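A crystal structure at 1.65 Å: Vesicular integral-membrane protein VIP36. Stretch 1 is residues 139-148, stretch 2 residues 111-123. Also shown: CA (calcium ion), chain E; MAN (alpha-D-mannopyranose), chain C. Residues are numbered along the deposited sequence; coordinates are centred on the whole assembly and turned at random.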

# COMPACT_ATOMS: atom_id res chain seq x y z
N SER A 139 1.89 3.36 16.94
CA SER A 139 0.68 2.60 16.75
C SER A 139 -0.26 3.45 15.87
O SER A 139 -0.45 4.64 16.11
CB SER A 139 0.00 2.32 18.10
OG SER A 139 -1.30 1.79 17.90
N TYR A 140 -0.86 2.81 14.87
CA TYR A 140 -1.90 3.45 14.08
C TYR A 140 -3.17 3.47 14.90
O TYR A 140 -3.69 2.40 15.27
CB TYR A 140 -2.09 2.65 12.79
CG TYR A 140 -3.25 3.09 11.95
CD1 TYR A 140 -3.15 4.24 11.14
CD2 TYR A 140 -4.44 2.35 11.94
CE1 TYR A 140 -4.21 4.64 10.35
CE2 TYR A 140 -5.52 2.75 11.15
CZ TYR A 140 -5.40 3.88 10.36
OH TYR A 140 -6.43 4.32 9.58
N ASP A 141 -3.65 4.66 15.23
CA ASP A 141 -4.87 4.77 16.03
C ASP A 141 -6.08 4.64 15.11
O ASP A 141 -6.51 5.62 14.50
CB ASP A 141 -4.93 6.09 16.78
CG ASP A 141 -6.13 6.18 17.71
OD1 ASP A 141 -6.18 7.13 18.53
OD2 ASP A 141 -7.02 5.27 17.64
N HIS A 142 -6.58 3.41 14.98
CA HIS A 142 -7.62 3.11 13.98
C HIS A 142 -8.88 3.93 14.25
O HIS A 142 -9.52 4.46 13.34
CB HIS A 142 -7.92 1.61 13.99
CG HIS A 142 -9.06 1.24 13.09
ND1 HIS A 142 -8.90 1.02 11.74
CD2 HIS A 142 -10.38 1.11 13.34
CE1 HIS A 142 -10.08 0.74 11.20
NE2 HIS A 142 -10.99 0.79 12.15
N SER A 143 -9.21 4.08 15.53
CA SER A 143 -10.40 4.83 15.91
C SER A 143 -10.37 6.32 15.52
O SER A 143 -11.42 6.97 15.48
CB SER A 143 -10.62 4.70 17.42
OG SER A 143 -9.73 5.54 18.14
N LYS A 144 -9.18 6.87 15.27
CA LYS A 144 -9.03 8.27 14.85
C LYS A 144 -8.46 8.37 13.43
O LYS A 144 -7.91 9.39 13.04
CB LYS A 144 -8.22 9.09 15.88
CG LYS A 144 -8.82 9.06 17.30
CD LYS A 144 -10.11 9.89 17.42
CE LYS A 144 -9.80 11.37 17.52
NZ LYS A 144 -11.05 12.23 17.68
N ASP A 145 -8.62 7.28 12.66
CA ASP A 145 -8.13 7.22 11.28
C ASP A 145 -6.65 7.62 11.19
O ASP A 145 -6.21 8.29 10.24
CB ASP A 145 -8.98 8.13 10.36
CG ASP A 145 -10.47 7.86 10.51
OD1 ASP A 145 -11.21 8.78 10.88
OD2 ASP A 145 -10.88 6.71 10.33
N GLY A 146 -5.88 7.21 12.20
CA GLY A 146 -4.45 7.49 12.23
C GLY A 146 -4.05 8.94 12.30
O GLY A 146 -2.98 9.31 11.85
N ARG A 147 -4.92 9.76 12.89
CA ARG A 147 -4.71 11.19 12.95
C ARG A 147 -3.30 11.58 13.42
O ARG A 147 -2.64 12.43 12.81
CB ARG A 147 -5.72 11.84 13.89
CG ARG A 147 -5.65 13.37 13.77
CD ARG A 147 -6.29 14.06 14.90
NE ARG A 147 -7.73 14.07 14.70
CZ ARG A 147 -8.59 14.67 15.50
NH1 ARG A 147 -8.15 15.30 16.57
NH2 ARG A 147 -9.88 14.60 15.24
N TRP A 148 -2.85 10.92 14.48
CA TRP A 148 -1.66 11.38 15.20
C TRP A 148 -0.37 10.98 14.51
O TRP A 148 0.68 11.50 14.84
CB TRP A 148 -1.64 10.78 16.62
CG TRP A 148 -2.97 10.57 17.24
CD1 TRP A 148 -3.57 9.36 17.50
CD2 TRP A 148 -3.89 11.58 17.69
NE1 TRP A 148 -4.79 9.56 18.08
CE2 TRP A 148 -5.02 10.91 18.20
CE3 TRP A 148 -3.86 12.99 17.71
CZ2 TRP A 148 -6.14 11.60 18.73
CZ3 TRP A 148 -4.97 13.68 18.25
CH2 TRP A 148 -6.08 12.97 18.75
CA CA E . -10.97 4.66 9.14
C1 MAN C . -16.08 -2.04 14.10
C2 MAN C . -14.61 -1.92 14.49
C3 MAN C . -13.96 -0.71 13.79
C4 MAN C . -14.24 -0.71 12.28
C5 MAN C . -15.75 -0.70 12.11
C6 MAN C . -16.16 -0.61 10.64
O1 MAN C . -16.86 -1.10 14.83
O2 MAN C . -13.94 -3.09 14.09
O3 MAN C . -12.57 -0.69 14.05
O4 MAN C . -13.68 0.41 11.63
O5 MAN C . -16.23 -1.91 12.69
O6 MAN C . -15.82 -1.81 9.98
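Stretch 2 111-123: IFLDTYPNDETTE

Stretch 2 lies on stretch 1 as a calcium-centred polar contact, in which acidic side chains and the metal join a strand end and the loop after it to a turn-rich segment. Strand 111-114 gives way to loop, with a type I turn from D119 to T122. It meets stretch 1 where a 3-10 segment, 142-143, leads into the type I' turn from K144 to R147. The chains run alongside in the same sense here, with CA of S143 5.1 Å from CA of N118 and CA of K144 4.4 Å from CA of D119.

The metal gathers D114 OD1 and OD2 (both 2.5 Å), Y116 O, N118 OD1 and D145 OD2 (each 2.4 Å), and two waters. Aspartate suits D145 because its carboxylate also accepts backbone hydrogen bonds: N118 N to D145 OD2 is 2.9 Å, D119 N to D145 OD1 3.0 Å. The D119 carboxylate carries two salt bridges, K144 and R147 supplying the positive charge: OD1 lies 2.7 Å from K144 NZ and OD2 2.7 Å from R147 NH2.

Within the strand, F112 meets Y140 obliquely; Y140 CD1 lies 3.5 Å from F112 CE2. Tyrosine adds a hydroxyl, which shares a water with D114. The N118 amide offers OD1 to calcium and ND2 to mannose O4 (2.9 Å); H142 NE2 also donates to mannose O4 (2.8 Å), so the sugar bridges the stretches.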

# COMPACT_ATOMS: atom_id res chain seq x y z
N ILE A 111 1.00 2.92 3.05
CA ILE A 111 0.10 3.81 2.35
C ILE A 111 -1.30 3.26 2.64
O ILE A 111 -1.64 2.12 2.27
CB ILE A 111 0.38 3.87 0.83
CG1 ILE A 111 1.88 4.14 0.55
CG2 ILE A 111 -0.55 4.91 0.15
CD1 ILE A 111 2.71 2.89 0.33
N PHE A 112 -2.12 4.08 3.30
CA PHE A 112 -3.46 3.63 3.68
C PHE A 112 -4.49 4.24 2.75
O PHE A 112 -4.46 5.44 2.52
CB PHE A 112 -3.79 4.14 5.09
CG PHE A 112 -2.84 3.68 6.15
CD1 PHE A 112 -2.47 2.34 6.26
CD2 PHE A 112 -2.29 4.62 7.03
CE1 PHE A 112 -1.59 1.92 7.28
CE2 PHE A 112 -1.46 4.21 8.06
CZ PHE A 112 -1.08 2.87 8.17
N LEU A 113 -5.44 3.43 2.30
CA LEU A 113 -6.59 3.91 1.50
C LEU A 113 -7.79 3.64 2.41
O LEU A 113 -8.35 2.53 2.42
CB LEU A 113 -6.68 3.11 0.20
CG LEU A 113 -5.63 3.42 -0.87
CD1 LEU A 113 -4.33 2.77 -0.51
CD2 LEU A 113 -6.11 2.89 -2.22
N ASP A 114 -8.14 4.64 3.21
CA ASP A 114 -9.12 4.48 4.31
C ASP A 114 -10.48 4.98 3.82
O ASP A 114 -10.60 6.13 3.43
CB ASP A 114 -8.62 5.33 5.51
CG ASP A 114 -9.46 5.15 6.77
OD1 ASP A 114 -9.01 5.58 7.88
OD2 ASP A 114 -10.56 4.57 6.68
N THR A 115 -11.50 4.11 3.85
CA THR A 115 -12.80 4.45 3.30
C THR A 115 -13.87 4.79 4.33
O THR A 115 -14.99 5.14 3.98
CB THR A 115 -13.36 3.28 2.47
OG1 THR A 115 -13.50 2.15 3.33
CG2 THR A 115 -12.44 2.91 1.28
N TYR A 116 -13.55 4.69 5.62
CA TYR A 116 -14.54 4.91 6.67
C TYR A 116 -14.03 5.87 7.75
O TYR A 116 -13.02 5.57 8.37
CB TYR A 116 -14.93 3.58 7.32
CG TYR A 116 -15.91 3.75 8.43
CD1 TYR A 116 -17.20 4.24 8.18
CD2 TYR A 116 -15.56 3.45 9.75
CE1 TYR A 116 -18.11 4.41 9.21
CE2 TYR A 116 -16.48 3.62 10.80
CZ TYR A 116 -17.74 4.12 10.50
OH TYR A 116 -18.65 4.30 11.52
N PRO A 117 -14.72 7.02 7.97
CA PRO A 117 -14.24 7.92 9.04
C PRO A 117 -14.61 7.41 10.43
O PRO A 117 -15.75 7.58 10.88
CB PRO A 117 -14.94 9.26 8.74
CG PRO A 117 -16.16 8.89 7.92
CD PRO A 117 -15.90 7.56 7.27
N ASN A 118 -13.65 6.78 11.11
CA ASN A 118 -13.87 6.33 12.48
C ASN A 118 -13.91 7.51 13.45
O ASN A 118 -14.53 7.44 14.51
CB ASN A 118 -12.74 5.40 12.90
CG ASN A 118 -12.76 4.10 12.15
OD1 ASN A 118 -12.22 4.00 11.05
ND2 ASN A 118 -13.38 3.09 12.75
N ASP A 119 -13.20 8.56 13.07
CA ASP A 119 -13.04 9.75 13.91
C ASP A 119 -14.28 10.64 13.88
O ASP A 119 -14.59 11.28 12.86
CB ASP A 119 -11.80 10.51 13.44
CG ASP A 119 -11.47 11.71 14.29
OD1 ASP A 119 -12.17 11.98 15.29
OD2 ASP A 119 -10.49 12.39 13.91
N GLU A 120 -14.96 10.68 15.02
CA GLU A 120 -16.18 11.47 15.16
C GLU A 120 -15.94 12.96 15.07
O GLU A 120 -16.87 13.73 14.80
CB GLU A 120 -16.89 11.13 16.47
CG GLU A 120 -17.58 9.79 16.37
CD GLU A 120 -17.82 9.12 17.70
OE1 GLU A 120 -19.01 9.01 18.07
OE2 GLU A 120 -16.84 8.70 18.37
N THR A 121 -14.70 13.39 15.28
CA THR A 121 -14.37 14.80 15.15
C THR A 121 -13.36 15.06 14.03
O THR A 121 -12.59 16.03 14.07
CB THR A 121 -13.85 15.39 16.50
OG1 THR A 121 -12.66 14.71 16.90
CG2 THR A 121 -14.93 15.28 17.60
N THR A 122 -13.39 14.20 13.01
CA THR A 122 -12.50 14.36 11.86
C THR A 122 -12.64 15.70 11.15
O THR A 122 -13.75 16.24 11.05
CB THR A 122 -12.66 13.20 10.84
OG1 THR A 122 -11.63 13.30 9.85
CG2 THR A 122 -14.05 13.22 10.15
N GLU A 123 -11.51 16.22 10.68
CA GLU A 123 -11.46 17.39 9.80
C GLU A 123 -11.15 16.98 8.36
O GLU A 123 -10.89 17.84 7.51
CB GLU A 123 -10.42 18.41 10.30
CG GLU A 123 -10.72 19.03 11.67
CD GLU A 123 -9.72 20.12 12.07
OE1 GLU A 123 -8.50 19.95 11.80
OE2 GLU A 123 -10.14 21.14 12.66
O HOH W 1 -6.51 6.46 7.92
O HOH W 2 -10.03 11.46 11.04
O HOH W 3 -9.09 3.84 10.47
O HOH W 4 -11.50 2.42 8.34